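NDP-N-acetyl-D-galactosaminuronic acid dehydrogenase (Methanosarcina mazei Go1, PDB 3G79) probably oxidises UDP-N-acetylmannosamine to UDP-N-acetylmannosaminuronate, using two molecules of NAD+ per sugar nucleotide, as a member of the UDP-glucose/GDP-mannose dehydrogenase family. Local coordinates at residues V356-W361 / V389-P394; I364-D369 / A422-Y427. All blocks are in the same frame, centred on the assembly; numbering follows the deposited sequence.

How the contacts relate
Followed from the N terminus, the chain enters 356-361, most of it strand 355-359, then makes the turn at 364-369. It passes helix 375-385 and returns at 389-394, where contact 1 closes a loop of 27 residues and completes a beta-alpha-beta unit. Continuing through strand 417-420, it reaches 422-427, where contact 2 closes a longer loop of 52 residues. The two loops cross, because 364-369 lies inside the first and 422-427 beyond it. All four segments belong to the C-terminal UDP-binding domain, and the contacts meet directly: His424 reaches Asp393, and Tyr427 OH probably bonds His392 ND1.

Contact 1 (V356-W361 / V389-P394)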
# COMPACT_ATOMS: atom_id res chain seq x y z
N VAL A 356 -29.12 -9.39 -19.95
CA VAL A 356 -28.05 -9.50 -18.94
C VAL A 356 -28.58 -9.86 -17.54
O VAL A 356 -29.47 -9.22 -17.01
CB VAL A 356 -27.25 -8.17 -18.82
CG1 VAL A 356 -26.12 -8.27 -17.79
CG2 VAL A 356 -26.68 -7.73 -20.17
N ALA A 357 -28.04 -10.92 -16.95
CA ALA A 357 -28.34 -11.27 -15.55
C ALA A 357 -27.20 -10.79 -14.68
O ALA A 357 -26.05 -11.30 -14.77
CB ALA A 357 -28.55 -12.79 -15.36
N MET A 358 -27.52 -9.76 -13.90
CA MET A 358 -26.68 -9.24 -12.86
C MET A 358 -26.78 -10.10 -11.61
O MET A 358 -27.80 -10.12 -10.90
CB MET A 358 -27.10 -7.81 -12.54
CG MET A 358 -26.86 -6.87 -13.74
SD MET A 358 -26.77 -5.15 -13.36
CE MET A 358 -27.14 -4.48 -14.89
N LEU A 359 -25.71 -10.84 -11.35
CA LEU A 359 -25.61 -11.61 -10.12
C LEU A 359 -24.90 -10.78 -9.09
O LEU A 359 -23.68 -10.71 -9.07
CB LEU A 359 -24.81 -12.88 -10.38
CG LEU A 359 -25.60 -14.11 -10.83
CD1 LEU A 359 -26.57 -13.80 -11.95
CD2 LEU A 359 -24.59 -15.17 -11.23
N GLY A 360 -25.65 -10.09 -8.26
CA GLY A 360 -24.99 -9.29 -7.23
C GLY A 360 -25.22 -7.81 -7.35
O GLY A 360 -24.78 -7.17 -8.33
N TRP A 361 -25.92 -7.27 -6.35
CA TRP A 361 -26.20 -5.85 -6.25
C TRP A 361 -25.49 -5.21 -5.05
O TRP A 361 -24.96 -4.11 -5.18
CB TRP A 361 -27.70 -5.63 -6.17
CG TRP A 361 -28.10 -4.20 -6.16
CD1 TRP A 361 -28.50 -3.49 -5.09
CD2 TRP A 361 -28.15 -3.30 -7.28
NE1 TRP A 361 -28.82 -2.21 -5.46
CE2 TRP A 361 -28.61 -2.07 -6.80
CE3 TRP A 361 -27.87 -3.44 -8.64
CZ2 TRP A 361 -28.77 -0.97 -7.62
CZ3 TRP A 361 -28.05 -2.35 -9.45
CH2 TRP A 361 -28.50 -1.13 -8.95
N VAL A 389 -32.34 -5.89 -18.54
CA VAL A 389 -31.60 -6.28 -17.37
C VAL A 389 -32.46 -6.83 -16.21
O VAL A 389 -33.47 -6.23 -15.82
CB VAL A 389 -30.74 -5.11 -16.87
CG1 VAL A 389 -29.98 -5.53 -15.66
CG2 VAL A 389 -29.78 -4.62 -17.97
N MET A 390 -32.01 -7.97 -15.67
CA MET A 390 -32.53 -8.54 -14.43
C MET A 390 -31.42 -8.70 -13.38
O MET A 390 -30.37 -9.30 -13.65
CB MET A 390 -33.26 -9.86 -14.70
CG MET A 390 -34.74 -9.66 -15.17
SD MET A 390 -35.72 -11.14 -15.53
CE MET A 390 -35.86 -11.86 -13.91
N VAL A 391 -31.67 -8.14 -12.19
CA VAL A 391 -30.77 -8.02 -11.06
C VAL A 391 -31.14 -9.02 -9.98
O VAL A 391 -32.33 -9.11 -9.56
CB VAL A 391 -30.95 -6.64 -10.38
CG1 VAL A 391 -30.13 -6.57 -9.14
CG2 VAL A 391 -30.58 -5.47 -11.32
N HIS A 392 -30.13 -9.75 -9.52
CA HIS A 392 -30.30 -10.71 -8.46
C HIS A 392 -29.42 -10.37 -7.28
O HIS A 392 -28.30 -9.86 -7.44
CB HIS A 392 -29.95 -12.11 -8.94
CG HIS A 392 -30.03 -13.17 -7.87
ND1 HIS A 392 -28.99 -13.45 -7.02
CD2 HIS A 392 -31.02 -14.04 -7.55
CE1 HIS A 392 -29.33 -14.44 -6.21
NE2 HIS A 392 -30.56 -14.82 -6.51
N ASP A 393 -29.93 -10.70 -6.10
CA ASP A 393 -29.18 -10.54 -4.86
C ASP A 393 -29.96 -11.19 -3.71
O ASP A 393 -31.15 -10.88 -3.49
CB ASP A 393 -28.91 -9.08 -4.57
CG ASP A 393 -27.87 -8.89 -3.50
OD1 ASP A 393 -26.69 -8.63 -3.86
OD2 ASP A 393 -28.24 -9.03 -2.31
N PRO A 394 -29.29 -12.09 -2.95
CA PRO A 394 -29.98 -12.86 -1.92
C PRO A 394 -30.36 -12.01 -0.74
O PRO A 394 -31.22 -12.40 0.03
CB PRO A 394 -28.94 -13.92 -1.49
CG PRO A 394 -27.81 -13.79 -2.44
CD PRO A 394 -27.85 -12.38 -2.95
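Trp361 lays the CE3 corner of its indole against Val391, whose CG1 sits obliquely to the ring, 3.9 Å from Trp361 CE3. The CB of Trp361 packs on the same methyl. Met358 continues this apolar layer: its SD lies 4.3 Å from Val391 CG2, and its extended chain crosses Val389, with Met358 CG and SD near Val389 CG1. The backbones that carry them are two parallel strands, 18° apart and in register, Val356 beside Val389 and Leu359 beside His392. Their ladder is regular, with donor and acceptor changing sides at each step: Met390 N bonds Val356 O, Met358 N bonds Met390 O, and His392 N bonds Met358 O at 2.7 Å. Gly360 N adds a bond of 2.8 Å to His392 O just past the strand. The phi/psi of Gly360 would drive a beta carbon into the carbonyl oxygen of Leu359, so only a residue without one fits easily.

Beyond the ladder Asp393 reaches back, its CG anti to the backbone N (chi1 -166°), and its OD1 takes the N-H of Trp361 at 2.9 Å on the anti side, 21° out of the carboxylate plane. That oxygen also accepts from Ala362 N and His424 NE2, while OD2 takes the N-H groups of Tyr395 and Val396, so five bonds hold the buried carboxylate and join the loops after strands 355-359, 388-392 and 417-420.

The pair lies inside the parallel, Rossmann-like sheet of the UDP-binding domain. Helix 375-385, the connection between the strands, packs on the Met358, Trp361 and Val389 face, and helix 408-412 on the face of Ala357, Leu359, Met390 and His392. Strand 417-420 flanks 355-359 on its other edge.

Contact 2 (I364-D369 / A422-Y427); sequences IKDSDD and AGHSAY
Asp366 and His424 meet through a backbone N-H and a ring nitrogen: Asp366 N donates to His424 ND1 at 2.7 Å, nearly in the imidazole plane (9° out). The Asp366 carboxylate then reaches past the ring to Ser425, its CG anti to the carbonyl carbon (chi1 -66°). Ser425 OG donates to the syn lone pair of Asp366 OD1 at 3.0 Å, and Ser425 N to Asp366 OD2 at 3.2 Å, so Ser425 grips both oxygens, and OD2 has a second partner in Tyr395 OH. Alongside, the extended Lys365 chain packs its CB, CG and CD against Gly423 O, with CG at 3.3 Å and CE near Ser425 OG.

The next shell fixes these groups. Ile364 to Ser367 form a type II turn, closed by Ser367 N on Ile364 O at 2.9 Å, and its middle peptide presents the Asp366 N-H to the imidazole edge. Ala422 CB covers one face of that ring, 3.6 Å above its centre. Tyr395 also meets the His424 ring edge-to-face, tying the turn to the loop after strand 388-392.

Because ND1 accepts a peptide N-H, the proton of a neutral His424 would probably sit on NE2, which faces Asp393. The imidazole thus bridges a backbone donor and a carboxylate, joining three loops at the ends of the sheet strands.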
# COMPACT_ATOMS: atom_id res chain seq x y z
N ILE A 364 -20.22 -6.25 -1.00
CA ILE A 364 -19.47 -7.15 -0.09
C ILE A 364 -20.05 -8.56 -0.04
O ILE A 364 -21.26 -8.73 0.06
CB ILE A 364 -19.34 -6.65 1.40
CG1 ILE A 364 -19.27 -5.12 1.51
CG2 ILE A 364 -18.12 -7.30 2.07
CD1 ILE A 364 -20.61 -4.52 1.74
N LYS A 365 -19.16 -9.55 -0.05
CA LYS A 365 -19.51 -10.96 0.01
C LYS A 365 -20.56 -11.21 1.07
O LYS A 365 -20.23 -11.25 2.24
CB LYS A 365 -18.25 -11.80 0.31
CG LYS A 365 -18.49 -13.30 0.47
CD LYS A 365 -17.15 -14.03 0.61
CE LYS A 365 -17.28 -15.57 0.58
NZ LYS A 365 -15.94 -16.29 0.55
N ASP A 366 -21.82 -11.31 0.66
CA ASP A 366 -22.96 -11.64 1.54
C ASP A 366 -23.53 -10.51 2.40
O ASP A 366 -24.02 -10.75 3.50
CB ASP A 366 -22.68 -12.90 2.36
CG ASP A 366 -22.58 -14.13 1.49
OD1 ASP A 366 -21.71 -14.98 1.76
OD2 ASP A 366 -23.38 -14.25 0.52
N SER A 367 -23.48 -9.28 1.89
CA SER A 367 -23.97 -8.14 2.64
C SER A 367 -25.30 -7.66 2.11
O SER A 367 -25.58 -7.83 0.93
CB SER A 367 -23.00 -6.99 2.55
OG SER A 367 -23.65 -5.78 2.90
N ASP A 368 -26.08 -7.03 2.97
CA ASP A 368 -27.36 -6.42 2.58
C ASP A 368 -27.30 -4.95 2.14
O ASP A 368 -28.33 -4.29 2.05
CB ASP A 368 -28.40 -6.58 3.72
CG ASP A 368 -28.13 -5.69 4.94
OD1 ASP A 368 -28.88 -5.85 5.94
OD2 ASP A 368 -27.22 -4.84 4.94
N ASP A 369 -26.11 -4.43 1.88
CA ASP A 369 -26.03 -3.01 1.63
C ASP A 369 -25.44 -2.63 0.29
O ASP A 369 -24.40 -3.17 -0.15
CB ASP A 369 -25.29 -2.30 2.76
CG ASP A 369 -23.80 -2.26 2.54
OD1 ASP A 369 -23.18 -1.16 2.70
OD2 ASP A 369 -23.27 -3.34 2.17
N ALA A 422 -20.96 -9.13 -7.10
CA ALA A 422 -20.73 -9.31 -5.67
C ALA A 422 -20.17 -10.68 -5.51
O ALA A 422 -20.56 -11.59 -6.23
CB ALA A 422 -22.01 -9.21 -4.94
N GLY A 423 -19.24 -10.86 -4.59
CA GLY A 423 -18.73 -12.20 -4.31
C GLY A 423 -19.59 -13.09 -3.40
O GLY A 423 -19.05 -14.00 -2.75
N HIS A 424 -20.92 -12.89 -3.38
CA HIS A 424 -21.83 -13.71 -2.56
C HIS A 424 -21.52 -15.19 -2.68
O HIS A 424 -21.01 -15.63 -3.71
CB HIS A 424 -23.26 -13.47 -2.96
CG HIS A 424 -23.72 -12.08 -2.68
ND1 HIS A 424 -23.21 -11.32 -1.64
CD2 HIS A 424 -24.63 -11.30 -3.30
CE1 HIS A 424 -23.78 -10.14 -1.65
NE2 HIS A 424 -24.66 -10.10 -2.64
N SER A 425 -21.83 -15.95 -1.64
CA SER A 425 -21.48 -17.37 -1.63
C SER A 425 -22.33 -18.17 -2.63
O SER A 425 -21.84 -19.15 -3.25
CB SER A 425 -21.55 -17.95 -0.21
OG SER A 425 -20.46 -17.49 0.58
N ALA A 426 -23.58 -17.73 -2.81
CA ALA A 426 -24.48 -18.30 -3.81
C ALA A 426 -23.81 -18.36 -5.19
O ALA A 426 -24.04 -19.30 -5.97
CB ALA A 426 -25.76 -17.51 -3.88
N TYR A 427 -22.97 -17.37 -5.47
CA TYR A 427 -22.33 -17.28 -6.77
C TYR A 427 -21.09 -18.17 -6.84
O TYR A 427 -20.71 -18.61 -7.92
CB TYR A 427 -22.03 -15.83 -7.14
CG TYR A 427 -23.24 -14.91 -7.03
CD1 TYR A 427 -24.54 -15.42 -7.13
CD2 TYR A 427 -23.09 -13.55 -6.83
CE1 TYR A 427 -25.62 -14.61 -7.03
CE2 TYR A 427 -24.18 -12.72 -6.75
CZ TYR A 427 -25.44 -13.26 -6.85
OH TYR A 427 -26.53 -12.43 -6.76